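Local coordinates for glycerol uptake operon antiterminator regulatory protein (Listeria monocytogenes str. 4b, PDB 3KTS) that probably acts as a glycerol-3-phosphate-responsive antiterminator that regulates transcription of the glycerol uptake operon, at residues S11-A16 with Y32-E37; L36-A41 with D62-L67; I87-N92 with R107-D112; K125-C130 with L149-I154. All blocks are in the same frame, centred on the assembly; numbering follows the deposited sequence.

Overall arrangement
The chain folds as an eight-stranded parallel beta/alpha barrel. Interaction 1 closes the first beta-alpha-beta unit, pairing strand 12-16 with strand 32-39 around helix 20-25. Interaction 2 begins where interaction 1 ends, sharing Leu-36 and Glu-37. It brings the end of strand 32-39 to the short strand 64-65, after the chain has passed through helix 43-52 and strand 56-60. Interaction 3 closes the loop through helix 91-99, and Asp-62 of interaction 2 bonds to its Ser-88 and Thr-89. Interaction 4 joins the entries to strands 130-134 and 153-156. Interactions 3 and 4 follow in series, and none nests. Ile-13 and Ile-154 link interactions 1 and 4 inside the barrel.

Interaction 1: residues S11-A16 with Y32-E37; sequences SIIPAA and YMVMLE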
loop_
_atom_site.group_PDB
_atom_site.type_symbol
_atom_site.label_atom_id
_atom_site.label_comp_id
_atom_site.label_asym_id
_atom_site.label_seq_id
_atom_site.Cartn_x
_atom_site.Cartn_y
_atom_site.Cartn_z
ATOM N N SER A 11 -6.035 7.595 -8.668
ATOM C CA SER A 11 -6.822 6.366 -8.649
ATOM C C SER A 11 -5.966 5.111 -8.763
ATOM O O SER A 11 -6.226 4.116 -8.087
ATOM C CB SER A 11 -7.860 6.392 -9.766
ATOM O OG SER A 11 -8.730 7.493 -9.596
ATOM N N ILE A 12 -4.961 5.160 -9.629
ATOM C CA ILE A 12 -4.020 4.064 -9.777
ATOM C C ILE A 12 -2.739 4.414 -9.030
ATOM O O ILE A 12 -2.159 5.493 -9.210
ATOM C CB ILE A 12 -3.746 3.727 -11.275
ATOM C CG1 ILE A 12 -4.836 2.814 -11.830
ATOM C CG2 ILE A 12 -2.424 3.002 -11.463
ATOM C CD1 ILE A 12 -6.019 3.538 -12.394
ATOM N N ILE A 13 -2.339 3.511 -8.147
ATOM C CA ILE A 13 -1.052 3.585 -7.499
ATOM C C ILE A 13 -0.276 2.387 -8.027
ATOM O O ILE A 13 -0.525 1.262 -7.605
ATOM C CB ILE A 13 -1.181 3.537 -5.967
ATOM C CG1 ILE A 13 -2.176 4.600 -5.470
ATOM C CG2 ILE A 13 0.184 3.732 -5.327
ATOM C CD1 ILE A 13 -2.421 4.588 -3.966
ATOM N N PRO A 14 0.632 2.616 -8.992
ATOM C CA PRO A 14 1.404 1.534 -9.596
ATOM C C PRO A 14 2.247 0.768 -8.586
ATOM O O PRO A 14 2.769 1.357 -7.639
ATOM C CB PRO A 14 2.309 2.265 -10.599
ATOM C CG PRO A 14 2.350 3.666 -10.141
ATOM C CD PRO A 14 0.981 3.917 -9.589
ATOM N N ALA A 15 2.364 -0.538 -8.796
ATOM C CA ALA A 15 3.076 -1.410 -7.874
ATOM C C ALA A 15 4.255 -2.074 -8.570
ATOM O O ALA A 15 4.071 -2.886 -9.472
ATOM C CB ALA A 15 2.124 -2.459 -7.297
ATOM N N ALA A 16 5.463 -1.725 -8.141
ATOM C CA ALA A 16 6.683 -2.225 -8.758
ATOM C C ALA A 16 7.171 -3.514 -8.110
ATOM O O ALA A 16 7.352 -3.564 -6.892
ATOM C CB ALA A 16 7.777 -1.162 -8.699
ATOM N N TYR A 32 2.192 8.943 -6.379
ATOM C CA TYR A 32 2.482 7.832 -5.444
ATOM C C TYR A 32 2.726 6.480 -6.118
ATOM O O TYR A 32 1.992 6.082 -7.030
ATOM C CB TYR A 32 1.373 7.684 -4.406
ATOM C CG TYR A 32 1.546 8.565 -3.195
ATOM C CD1 TYR A 32 1.005 9.846 -3.155
ATOM C CD2 TYR A 32 2.243 8.109 -2.080
ATOM C CE1 TYR A 32 1.161 10.651 -2.038
ATOM C CE2 TYR A 32 2.401 8.901 -0.960
ATOM C CZ TYR A 32 1.862 10.171 -0.948
ATOM O OH TYR A 32 2.038 10.956 0.164
ATOM N N MET A 33 3.758 5.780 -5.654
ATOM C CA MET A 33 4.088 4.446 -6.156
ATOM C C MET A 33 4.193 3.428 -5.016
ATOM O O MET A 33 4.341 3.801 -3.846
ATOM C CB MET A 33 5.387 4.472 -6.962
ATOM C CG MET A 33 6.654 4.531 -6.117
ATOM S SD MET A 33 8.016 3.650 -6.899
ATOM C CE MET A 33 8.602 4.883 -8.058
ATOM N N VAL A 34 4.115 2.147 -5.363
ATOM C CA VAL A 34 4.258 1.078 -4.383
ATOM C C VAL A 34 5.422 0.158 -4.736
ATOM O O VAL A 34 5.553 -0.283 -5.879
ATOM C CB VAL A 34 2.971 0.240 -4.269
ATOM C CG1 VAL A 34 3.235 -1.035 -3.483
ATOM C CG2 VAL A 34 1.864 1.056 -3.617
ATOM N N MET A 35 6.265 -0.128 -3.750
ATOM C CA MET A 35 7.428 -0.983 -3.958
ATOM C C MET A 35 7.270 -2.316 -3.235
ATOM O O MET A 35 7.201 -2.363 -2.007
ATOM C CB MET A 35 8.702 -0.278 -3.490
ATOM C CG MET A 35 9.853 -0.353 -4.479
ATOM S SD MET A 35 11.295 0.589 -3.943
ATOM C CE MET A 35 10.893 2.215 -4.577
ATOM N N LEU A 36 7.213 -3.398 -4.005
ATOM C CA LEU A 36 6.650 -4.653 -3.522
ATOM C C LEU A 36 7.730 -5.550 -2.928
ATOM O O LEU A 36 7.804 -5.728 -1.713
ATOM C CB LEU A 36 5.922 -5.383 -4.653
ATOM C CG LEU A 36 4.431 -5.077 -4.809
ATOM C CD1 LEU A 36 3.948 -5.452 -6.201
ATOM C CD2 LEU A 36 3.619 -5.798 -3.742
ATOM N N GLU A 37 8.567 -6.113 -3.795
ATOM C CA GLU A 37 9.730 -6.872 -3.353
ATOM C C GLU A 37 11.010 -6.057 -3.503
ATOM O O GLU A 37 11.232 -5.417 -4.530
ATOM C CB GLU A 37 9.845 -8.180 -4.138
ATOM C CG GLU A 37 10.893 -9.139 -3.596
ATOM C CD GLU A 37 11.196 -10.274 -4.555
ATOM O OE1 GLU A 37 12.006 -11.155 -4.199
ATOM O OE2 GLU A 37 10.624 -10.285 -5.666
#
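Ile-13 and Val-34 meet methyl to methyl inside a parallel beta/alpha barrel, where strands 12-16 and 32-39 are neighbours. With helix 20-25 they form a right-handed beta-alpha-beta unit. The two side chains cross obliquely, and Ile-13 CG2 lies 3.6 Å from Val-34 CG2. In Val-34, CG1 is anti to the backbone N (chi1 168°). This leaves CG2 beside that N, turned to Ile-13. Ala-15 is paired with Val-34 on the same face, with Ala-15 CB 4.1 Å from Val-34 CB. This face looks into the barrel, where Thr-177 of strand 173-178 touches both Ile-13 and Val-34, and His-60 touches Val-34 and Leu-36.

Pro-14, Ala-16, Met-33 and Met-35 point to the other face and pack on helix 20-25. Here the direct touch between the strands is slight, since both methionine chains lead off to the helix. Met-33 and Pro-14 both reach Ile-25, while Met-35 reaches Met-22.

The backbones are joined by a regular parallel ladder. Val-34 N donates to Pro-14 O at 2.8 Å, and Ala-16 N donates to Val-34 O at 2.7 Å. The next bond runs from Leu-36 N to Ala-16 O, 2.9 Å. One step before the ladder, Pro-14 has no N-H to offer Tyr-32 O, and Pro-14 CD lies 3.5 Å from that oxygen. Gln-10 NE2 bonds to Tyr-32 O instead. At the far end Leu-36 folds its side chain back over the first strand, with Leu-36 CD1 3.7 Å from Ala-15 CB.

Interaction 2: residues L36-A41 with D62-L67; sequences LETHVA and DLVNGL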
loop_
_atom_site.group_PDB
_atom_site.type_symbol
_atom_site.label_atom_id
_atom_site.label_comp_id
_atom_site.label_asym_id
_atom_site.label_seq_id
_atom_site.Cartn_x
_atom_site.Cartn_y
_atom_site.Cartn_z
ATOM N N LEU A 36 7.213 -3.398 -4.005
ATOM C CA LEU A 36 6.650 -4.653 -3.522
ATOM C C LEU A 36 7.730 -5.550 -2.928
ATOM O O LEU A 36 7.804 -5.728 -1.713
ATOM C CB LEU A 36 5.922 -5.383 -4.653
ATOM C CG LEU A 36 4.431 -5.077 -4.809
ATOM C CD1 LEU A 36 3.948 -5.452 -6.201
ATOM C CD2 LEU A 36 3.619 -5.798 -3.742
ATOM N N GLU A 37 8.567 -6.113 -3.795
ATOM C CA GLU A 37 9.730 -6.872 -3.353
ATOM C C GLU A 37 11.010 -6.057 -3.503
ATOM O O GLU A 37 11.232 -5.417 -4.530
ATOM C CB GLU A 37 9.845 -8.180 -4.138
ATOM C CG GLU A 37 10.893 -9.139 -3.596
ATOM C CD GLU A 37 11.196 -10.274 -4.555
ATOM O OE1 GLU A 37 12.006 -11.155 -4.199
ATOM O OE2 GLU A 37 10.624 -10.285 -5.666
ATOM N N THR A 38 11.848 -6.086 -2.472
ATOM C CA THR A 38 13.059 -5.274 -2.447
ATOM C C THR A 38 14.214 -6.029 -1.797
ATOM O O THR A 38 14.028 -7.118 -1.253
ATOM C CB THR A 38 12.836 -3.950 -1.694
ATOM O OG1 THR A 38 12.201 -4.212 -0.436
ATOM C CG2 THR A 38 11.961 -3.013 -2.512
ATOM N N HIS A 39 15.406 -5.443 -1.857
ATOM C CA HIS A 39 16.572 -6.021 -1.216
ATOM C C HIS A 39 17.134 -4.973 -0.276
ATOM O O HIS A 39 17.320 -3.819 -0.667
ATOM C CB HIS A 39 17.595 -6.453 -2.271
ATOM C CG HIS A 39 17.013 -7.344 -3.327
ATOM N ND1 HIS A 39 16.365 -6.853 -4.442
ATOM C CD2 HIS A 39 16.939 -8.694 -3.414
ATOM C CE1 HIS A 39 15.934 -7.862 -5.179
ATOM N NE2 HIS A 39 16.271 -8.990 -4.578
ATOM N N VAL A 40 17.378 -5.379 0.970
ATOM C CA VAL A 40 17.862 -4.473 2.023
ATOM C C VAL A 40 19.196 -3.781 1.666
ATOM O O VAL A 40 19.472 -2.673 2.127
ATOM C CB VAL A 40 17.905 -5.199 3.409
ATOM C CG1 VAL A 40 19.001 -6.255 3.462
ATOM C CG2 VAL A 40 18.026 -4.204 4.563
ATOM N N ALA A 41 19.985 -4.429 0.808
ATOM C CA ALA A 41 21.267 -3.906 0.346
ATOM C C ALA A 41 21.082 -2.686 -0.550
ATOM O O ALA A 41 21.744 -1.664 -0.365
ATOM C CB ALA A 41 22.038 -4.988 -0.386
ATOM N N ASP A 62 7.091 -5.890 4.801
ATOM C CA ASP A 62 7.130 -7.340 4.911
ATOM C C ASP A 62 7.914 -8.009 3.782
ATOM O O ASP A 62 8.350 -9.153 3.929
ATOM C CB ASP A 62 5.706 -7.898 4.974
ATOM C CG ASP A 62 4.939 -7.398 6.183
ATOM O OD1 ASP A 62 3.692 -7.415 6.135
ATOM O OD2 ASP A 62 5.578 -6.987 7.178
ATOM N N LEU A 63 8.093 -7.287 2.675
ATOM C CA LEU A 63 8.719 -7.827 1.466
ATOM C C LEU A 63 10.168 -7.366 1.221
ATOM O O LEU A 63 10.675 -7.453 0.096
ATOM C CB LEU A 63 7.852 -7.504 0.243
ATOM C CG LEU A 63 6.442 -8.099 0.168
ATOM C CD1 LEU A 63 5.717 -7.537 -1.033
ATOM C CD2 LEU A 63 6.455 -9.631 0.115
ATOM N N VAL A 64 10.832 -6.887 2.271
ATOM C CA VAL A 64 12.231 -6.471 2.173
ATOM C C VAL A 64 13.155 -7.640 2.506
ATOM O O VAL A 64 13.412 -7.929 3.676
ATOM C CB VAL A 64 12.553 -5.271 3.097
ATOM C CG1 VAL A 64 13.981 -4.774 2.853
ATOM C CG2 VAL A 64 11.542 -4.141 2.902
ATOM N N ASN A 65 13.642 -8.311 1.467
ATOM C CA ASN A 65 14.589 -9.417 1.624
ATOM C C ASN A 65 15.850 -9.065 2.423
ATOM O O ASN A 65 16.538 -8.075 2.141
ATOM C CB ASN A 65 14.951 -9.999 0.260
ATOM C CG ASN A 65 13.798 -10.748 -0.369
ATOM O OD1 ASN A 65 13.346 -11.774 0.154
ATOM N ND2 ASN A 65 13.310 -10.242 -1.497
ATOM N N GLY A 66 16.115 -9.879 3.440
ATOM C CA GLY A 66 17.245 -9.679 4.339
ATOM C C GLY A 66 16.884 -8.947 5.614
ATOM O O GLY A 66 17.684 -8.915 6.550
ATOM N N LEU A 67 15.681 -8.367 5.642
ATOM C CA LEU A 67 15.196 -7.564 6.774
ATOM C C LEU A 67 13.896 -8.132 7.340
ATOM O O LEU A 67 12.949 -8.412 6.591
ATOM C CB LEU A 67 14.955 -6.120 6.329
ATOM C CG LEU A 67 14.782 -5.021 7.385
ATOM C CD1 LEU A 67 16.114 -4.617 8.012
ATOM C CD2 LEU A 67 14.122 -3.800 6.766
#
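Asn-65 and Glu-37 set their CG atoms on the same face of a short parallel ladder through their first torsions. Asn-65 CG is anti to its carbonyl carbon (chi1 -70°), and Glu-37 CG is anti to its backbone N (chi1 -171°). The rest of the Glu-37 chain is extended. Beyond these atoms, Asn-65 ND2 gives a weak hydrogen bond to Glu-37 OE1 at 3.1 Å. The carboxylate and amide planes are strongly turned against each other, 67° apart.

Asn-65 ND2 also donates to Thr-38 O, at 3.2 Å. Asn-65 N donates to Thr-38 O too, at 3.0 Å, from the opposite face of the carbonyl plane. One residue therefore grips a single carbonyl twice, with backbone and side chain. Thr-38 N to Leu-63 O, 3.1 Å, and Val-40 N to Asn-65 O, also 3.1 Å, extend the ladder on either side.

On the other face Thr-38 OG1 lies over Val-64, 3.4 Å from Val-64 CG2. Beyond it, Val-64 to Leu-67 form a type II beta turn with Gly-66 at a positive phi. Leu-67 N bonds back to Val-64 O. The turn brings Leu-67 against Val-40, and the two side chains cross at about a right angle, with Val-40 CG2 4.0 Å from Leu-67 CD1.

Here the last residues of strand 32-39 pair with the short strand 64-65, near the surface. Leu-43 of helix 43-52 packs against Thr-38 and Val-64. Phe-76 of helix 71-81 packs against Val-40 and Leu-67.

Interaction 3: residues I87-N92 with R107-D112; sequences ISTRGN and RLFMID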
loop_
_atom_site.group_PDB
_atom_site.type_symbol
_atom_site.label_atom_id
_atom_site.label_comp_id
_atom_site.label_asym_id
_atom_site.label_seq_id
_atom_site.Cartn_x
_atom_site.Cartn_y
_atom_site.Cartn_z
ATOM N N ILE A 87 3.830 -0.238 4.311
ATOM C CA ILE A 87 2.739 -1.194 4.281
ATOM C C ILE A 87 3.203 -2.450 4.971
ATOM O O ILE A 87 4.236 -3.017 4.618
ATOM C CB ILE A 87 2.285 -1.526 2.845
ATOM C CG1 ILE A 87 1.828 -0.252 2.124
ATOM C CG2 ILE A 87 1.154 -2.566 2.862
ATOM C CD1 ILE A 87 1.757 -0.379 0.627
ATOM N N SER A 88 2.443 -2.864 5.976
ATOM C CA SER A 88 2.700 -4.115 6.654
ATOM C C SER A 88 1.406 -4.852 6.976
ATOM O O SER A 88 0.319 -4.267 7.031
ATOM C CB SER A 88 3.497 -3.877 7.932
ATOM O OG SER A 88 3.793 -5.110 8.561
ATOM N N THR A 89 1.543 -6.149 7.189
ATOM C CA THR A 89 0.419 -6.995 7.524
ATOM C C THR A 89 0.447 -7.219 9.040
ATOM O O THR A 89 -0.560 -7.588 9.657
ATOM C CB THR A 89 0.493 -8.306 6.705
ATOM O OG1 THR A 89 -0.813 -8.670 6.245
ATOM C CG2 THR A 89 1.146 -9.437 7.491
ATOM N N ARG A 90 1.614 -6.939 9.617
ATOM C CA ARG A 90 1.879 -7.072 11.031
ATOM C C ARG A 90 1.332 -5.853 11.759
ATOM O O ARG A 90 1.517 -4.725 11.302
ATOM C CB ARG A 90 3.390 -7.140 11.234
ATOM C CG ARG A 90 3.876 -8.135 12.271
ATOM C CD ARG A 90 5.139 -7.620 12.931
ATOM N NE ARG A 90 5.953 -8.698 13.481
ATOM C CZ ARG A 90 6.704 -8.591 14.573
ATOM N NH1 ARG A 90 7.417 -9.632 14.991
ATOM N NH2 ARG A 90 6.736 -7.450 15.256
ATOM N N GLY A 91 0.675 -6.078 12.894
ATOM C CA GLY A 91 0.091 -4.992 13.685
ATOM C C GLY A 91 1.124 -4.143 14.397
ATOM O O GLY A 91 0.998 -2.912 14.463
ATOM N N ASN A 92 2.154 -4.807 14.918
ATOM C CA ASN A 92 3.249 -4.151 15.632
ATOM C C ASN A 92 4.005 -3.146 14.767
ATOM O O ASN A 92 4.515 -2.142 15.266
ATOM C CB ASN A 92 4.220 -5.198 16.173
ATOM C CG ASN A 92 3.519 -6.288 16.966
ATOM O OD1 ASN A 92 3.409 -7.436 16.516
ATOM N ND2 ASN A 92 3.025 -5.930 18.145
ATOM N N ARG A 107 -2.229 -4.154 5.600
ATOM C CA ARG A 107 -2.605 -5.065 4.533
ATOM C C ARG A 107 -3.501 -6.169 5.062
ATOM O O ARG A 107 -3.189 -6.816 6.061
ATOM C CB ARG A 107 -1.358 -5.670 3.909
ATOM C CG ARG A 107 -1.532 -6.013 2.462
ATOM C CD ARG A 107 -0.243 -6.521 1.859
ATOM N NE ARG A 107 -0.286 -6.522 0.399
ATOM C CZ ARG A 107 0.601 -7.140 -0.373
ATOM N NH1 ARG A 107 1.615 -7.806 0.173
ATOM N NH2 ARG A 107 0.485 -7.078 -1.694
ATOM N N LEU A 108 -4.620 -6.379 4.383
ATOM C CA LEU A 108 -5.567 -7.400 4.772
ATOM C C LEU A 108 -5.847 -8.300 3.581
ATOM O O LEU A 108 -6.009 -7.816 2.461
ATOM C CB LEU A 108 -6.862 -6.752 5.246
ATOM C CG LEU A 108 -7.503 -7.406 6.467
ATOM C CD1 LEU A 108 -6.852 -6.860 7.724
ATOM C CD2 LEU A 108 -9.002 -7.153 6.490
ATOM N N PHE A 109 -5.895 -9.608 3.827
ATOM C CA PHE A 109 -6.200 -10.588 2.787
ATOM C C PHE A 109 -7.601 -11.144 2.984
ATOM O O PHE A 109 -7.836 -11.923 3.917
ATOM C CB PHE A 109 -5.203 -11.752 2.821
ATOM C CG PHE A 109 -3.766 -11.354 2.598
ATOM C CD1 PHE A 109 -3.414 -10.442 1.607
ATOM C CD2 PHE A 109 -2.756 -11.932 3.360
ATOM C CE1 PHE A 109 -2.081 -10.089 1.404
ATOM C CE2 PHE A 109 -1.424 -11.587 3.163
ATOM C CZ PHE A 109 -1.084 -10.666 2.181
ATOM N N MET A 110 -8.528 -10.755 2.110
ATOM C CA MET A 110 -9.890 -11.309 2.111
ATOM C C MET A 110 -9.900 -12.790 1.701
ATOM O O MET A 110 -10.202 -13.135 0.558
ATOM C CB MET A 110 -10.828 -10.481 1.215
ATOM C CG MET A 110 -11.107 -9.041 1.702
ATOM S SD MET A 110 -11.688 -8.915 3.417
ATOM C CE MET A 110 -13.198 -9.870 3.338
ATOM N N ILE A 111 -9.559 -13.656 2.650
ATOM C CA ILE A 111 -9.423 -15.084 2.397
ATOM C C ILE A 111 -10.710 -15.795 2.802
ATOM O O ILE A 111 -11.370 -16.415 1.967
ATOM C CB ILE A 111 -8.207 -15.684 3.159
ATOM C CG1 ILE A 111 -6.901 -15.055 2.680
ATOM C CG2 ILE A 111 -8.128 -17.182 2.963
ATOM C CD1 ILE A 111 -5.699 -15.419 3.532
ATOM N N ASP A 112 -11.047 -15.696 4.086
ATOM C CA ASP A 112 -12.246 -16.313 4.649
ATOM C C ASP A 112 -12.885 -15.426 5.726
ATOM O O ASP A 112 -12.446 -14.298 5.947
ATOM C CB ASP A 112 -11.940 -17.726 5.183
ATOM C CG ASP A 112 -10.688 -17.786 6.058
ATOM O OD1 ASP A 112 -10.518 -16.927 6.946
ATOM O OD2 ASP A 112 -9.880 -18.720 5.874
#
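Thr-89 and Arg-107 hold each other through a hydroxyl and a backbone carbonyl. Thr-89 OG1 donates to Arg-107 O at 3.0 Å, from above the carbonyl plane. Arg-107 N in turn donates to Ser-88 O at 2.9 Å, and this bond is nearly straight at its hydrogen. The Arg-107 backbone is thus held at both its N-H and its carbonyl by two successive residues. Apolar contact is light: Ile-87 CG2 lies 4.1 Å from Arg-107 CB. The Phe-109 ring reaches back to Thr-89, with Phe-109 CE2 4.3 Å from Thr-89 OG1.

Arg-107 touches this strand with its CB and then leads away. Its CG is anti to the backbone N (chi1 -150°), and the chain stays extended to NE. There NE forms a salt bridge with Glu-132. An unidentified bound molecule, probably from the crystallisation liquor, comes within about 3 Å of the Arg-107 side chain (nearest atoms) and may mark a pocket at this end of the barrel.

The second shell fixes Ser-88 and Thr-89. Ser-88 OG accepts from Arg-90 N at 3.0 Å, an ST turn that leads the chain off the strand. Ser-88 OG also bonds to Asp-62 OD2, and Thr-89 N bonds to Asp-62 OD1. One carboxylate therefore ties down both residues.

The contact lies at the C-terminal ends of strands 85-88 and 103-109, where the first turns into helix 91-99 to form a beta-alpha-beta unit. Strand 56-60 flanks the pair at Ile-87. Strand 130-134 flanks it at Leu-108, whose side chain packs on Ile-123 of helix 113-126.

Interaction 4: residues K125-C130 with L149-I154; sequences KVQPDC and LHIPVI
The courses of Gln-127 to Cys-130 and Ile-151 to Ile-154 are 33° apart as both segments leave a helix and enter neighbouring parallel strands, closest at Cys-130 and Pro-152. This is the N-terminal end of the beta/alpha barrel. Gln-127 and His-150 each follow a helix and take a positive phi, and a residue or two further on comes a proline: Pro-128 directly after Gln-127, Pro-152 after Ile-151.

Ile-151 carries the contact. Its CG2 is anti to the backbone N, with CG1 beside that N (chi1 -63°), and the two branches share the work. Ile-151 CG2 lies 3.6 Å from Asp-129 O and close to Cys-130 CA. Ile-151 CD1, on the other branch, lies 4.0 Å from Pro-128 CD, the proline and isoleucine side chains at about a right angle. Gln-127 OE1 comes to 4.0 Å from Ile-151 CD1. The other end of that amide is engaged, since Gln-127 NE2 bonds to Gln-124 O in the preceding helix. Ile-123 of helix 113-126 packs on both Pro-128 and Ile-151.

Pro-152 sets its ring against the Asp-129 carbonyl, with Pro-152 CG 3.4 Å from Asp-129 O. Asp-129 OD2 bonds to Ala-104 N of strand 103-109. Leu-5 touches both Pro-152 and Cys-130.

Cys-130 marks where the strands begin to run side by side. Cys-130 CA makes a CA-H...O contact with Pro-152 O at 3.6 Å. The thiol is anti to the backbone N and reaches inward, Cys-130 SG lying 3.7 Å from Ile-154 CG1.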
loop_
_atom_site.group_PDB
_atom_site.type_symbol
_atom_site.label_atom_id
_atom_site.label_comp_id
_atom_site.label_asym_id
_atom_site.label_seq_id
_atom_site.Cartn_x
_atom_site.Cartn_y
_atom_site.Cartn_z
ATOM N N LYS A 125 -7.619 -2.516 16.880
ATOM C CA LYS A 125 -6.553 -2.375 17.868
ATOM C C LYS A 125 -5.492 -1.344 17.457
ATOM O O LYS A 125 -5.199 -0.423 18.217
ATOM C CB LYS A 125 -5.912 -3.742 18.180
ATOM C CG LYS A 125 -4.533 -3.669 18.860
ATOM C CD LYS A 125 -4.035 -5.018 19.359
ATOM C CE LYS A 125 -4.576 -5.328 20.753
ATOM N NZ LYS A 125 -3.919 -6.519 21.368
ATOM N N VAL A 126 -4.931 -1.487 16.261
ATOM C CA VAL A 126 -3.738 -0.708 15.905
ATOM C C VAL A 126 -4.046 0.640 15.249
ATOM O O VAL A 126 -3.166 1.500 15.153
ATOM C CB VAL A 126 -2.730 -1.523 15.052
ATOM C CG1 VAL A 126 -2.397 -2.857 15.735
ATOM C CG2 VAL A 126 -3.266 -1.744 13.647
ATOM N N GLN A 127 -5.296 0.808 14.825
ATOM C CA GLN A 127 -5.791 2.033 14.198
ATOM C C GLN A 127 -4.898 2.523 13.058
ATOM O O GLN A 127 -4.232 3.550 13.186
ATOM C CB GLN A 127 -6.015 3.141 15.243
ATOM C CG GLN A 127 -7.223 2.933 16.131
ATOM C CD GLN A 127 -8.513 2.858 15.340
ATOM O OE1 GLN A 127 -8.801 3.728 14.514
ATOM N NE2 GLN A 127 -9.295 1.810 15.583
ATOM N N PRO A 128 -4.890 1.794 11.931
ATOM C CA PRO A 128 -3.980 2.190 10.878
ATOM C C PRO A 128 -4.469 3.445 10.191
ATOM O O PRO A 128 -5.658 3.757 10.243
ATOM C CB PRO A 128 -4.035 1.008 9.917
ATOM C CG PRO A 128 -5.380 0.443 10.095
ATOM C CD PRO A 128 -5.708 0.628 11.542
ATOM N N ASP A 129 -3.549 4.160 9.556
ATOM C CA ASP A 129 -3.886 5.354 8.795
ATOM C C ASP A 129 -4.709 4.990 7.573
ATOM O O ASP A 129 -5.500 5.795 7.088
ATOM C CB ASP A 129 -2.617 6.092 8.360
ATOM C CG ASP A 129 -1.799 6.612 9.535
ATOM O OD1 ASP A 129 -2.398 7.095 10.525
ATOM O OD2 ASP A 129 -0.551 6.544 9.460
ATOM N N CYS A 130 -4.523 3.764 7.094
ATOM C CA CYS A 130 -5.154 3.290 5.870
ATOM C C CYS A 130 -5.195 1.758 5.870
ATOM O O CYS A 130 -4.472 1.132 6.628
ATOM C CB CYS A 130 -4.350 3.804 4.677
ATOM S SG CYS A 130 -5.128 3.620 3.089
ATOM N N LEU A 149 -15.912 1.096 9.943
ATOM C CA LEU A 149 -15.215 2.024 10.826
ATOM C C LEU A 149 -15.157 3.423 10.223
ATOM O O LEU A 149 -15.222 4.422 10.939
ATOM C CB LEU A 149 -13.801 1.521 11.124
ATOM C CG LEU A 149 -13.690 0.097 11.675
ATOM C CD1 LEU A 149 -13.264 -0.870 10.582
ATOM C CD2 LEU A 149 -12.722 0.049 12.847
ATOM N N HIS A 150 -15.036 3.487 8.900
ATOM C CA HIS A 150 -14.340 4.589 8.247
ATOM C C HIS A 150 -12.939 4.772 8.820
ATOM O O HIS A 150 -12.679 5.720 9.561
ATOM C CB HIS A 150 -15.140 5.886 8.390
ATOM C CG HIS A 150 -15.145 6.731 7.155
ATOM N ND1 HIS A 150 -15.589 6.265 5.935
ATOM C CD2 HIS A 150 -14.760 8.013 6.949
ATOM C CE1 HIS A 150 -15.478 7.223 5.033
ATOM N NE2 HIS A 150 -14.977 8.295 5.623
ATOM N N ILE A 151 -12.038 3.860 8.470
ATOM C CA ILE A 151 -10.771 4.231 7.853
ATOM C C ILE A 151 -10.819 4.046 6.339
ATOM O O ILE A 151 -11.507 3.159 5.835
ATOM C CB ILE A 151 -9.601 3.407 8.424
ATOM C CG1 ILE A 151 -9.430 3.689 9.918
ATOM C CG2 ILE A 151 -8.317 3.710 7.669
ATOM C CD1 ILE A 151 -9.153 2.453 10.746
ATOM N N PRO A 152 -10.084 4.889 5.622
ATOM C CA PRO A 152 -9.974 4.765 4.164
ATOM C C PRO A 152 -9.335 3.442 3.755
ATOM O O PRO A 152 -8.382 2.994 4.393
ATOM C CB PRO A 152 -9.056 5.930 3.789
ATOM C CG PRO A 152 -8.222 6.149 5.000
ATOM C CD PRO A 152 -9.111 5.848 6.172
ATOM N N VAL A 153 -9.861 2.827 2.701
ATOM C CA VAL A 153 -9.301 1.576 2.180
ATOM C C VAL A 153 -8.810 1.680 0.727
ATOM O O VAL A 153 -9.483 2.258 -0.126
ATOM C CB VAL A 153 -10.218 0.307 2.428
ATOM C CG1 VAL A 153 -11.231 0.554 3.530
ATOM C CG2 VAL A 153 -10.927 -0.166 1.168
ATOM N N ILE A 154 -7.611 1.158 0.478
ATOM C CA ILE A 154 -7.110 0.935 -0.872
ATOM C C ILE A 154 -7.505 -0.495 -1.201
ATOM O O ILE A 154 -7.583 -1.334 -0.305
ATOM C CB ILE A 154 -5.559 1.044 -0.944
ATOM C CG1 ILE A 154 -5.050 2.354 -0.342
ATOM C CG2 ILE A 154 -5.040 0.889 -2.384
ATOM C CD1 ILE A 154 -5.037 3.521 -1.290
#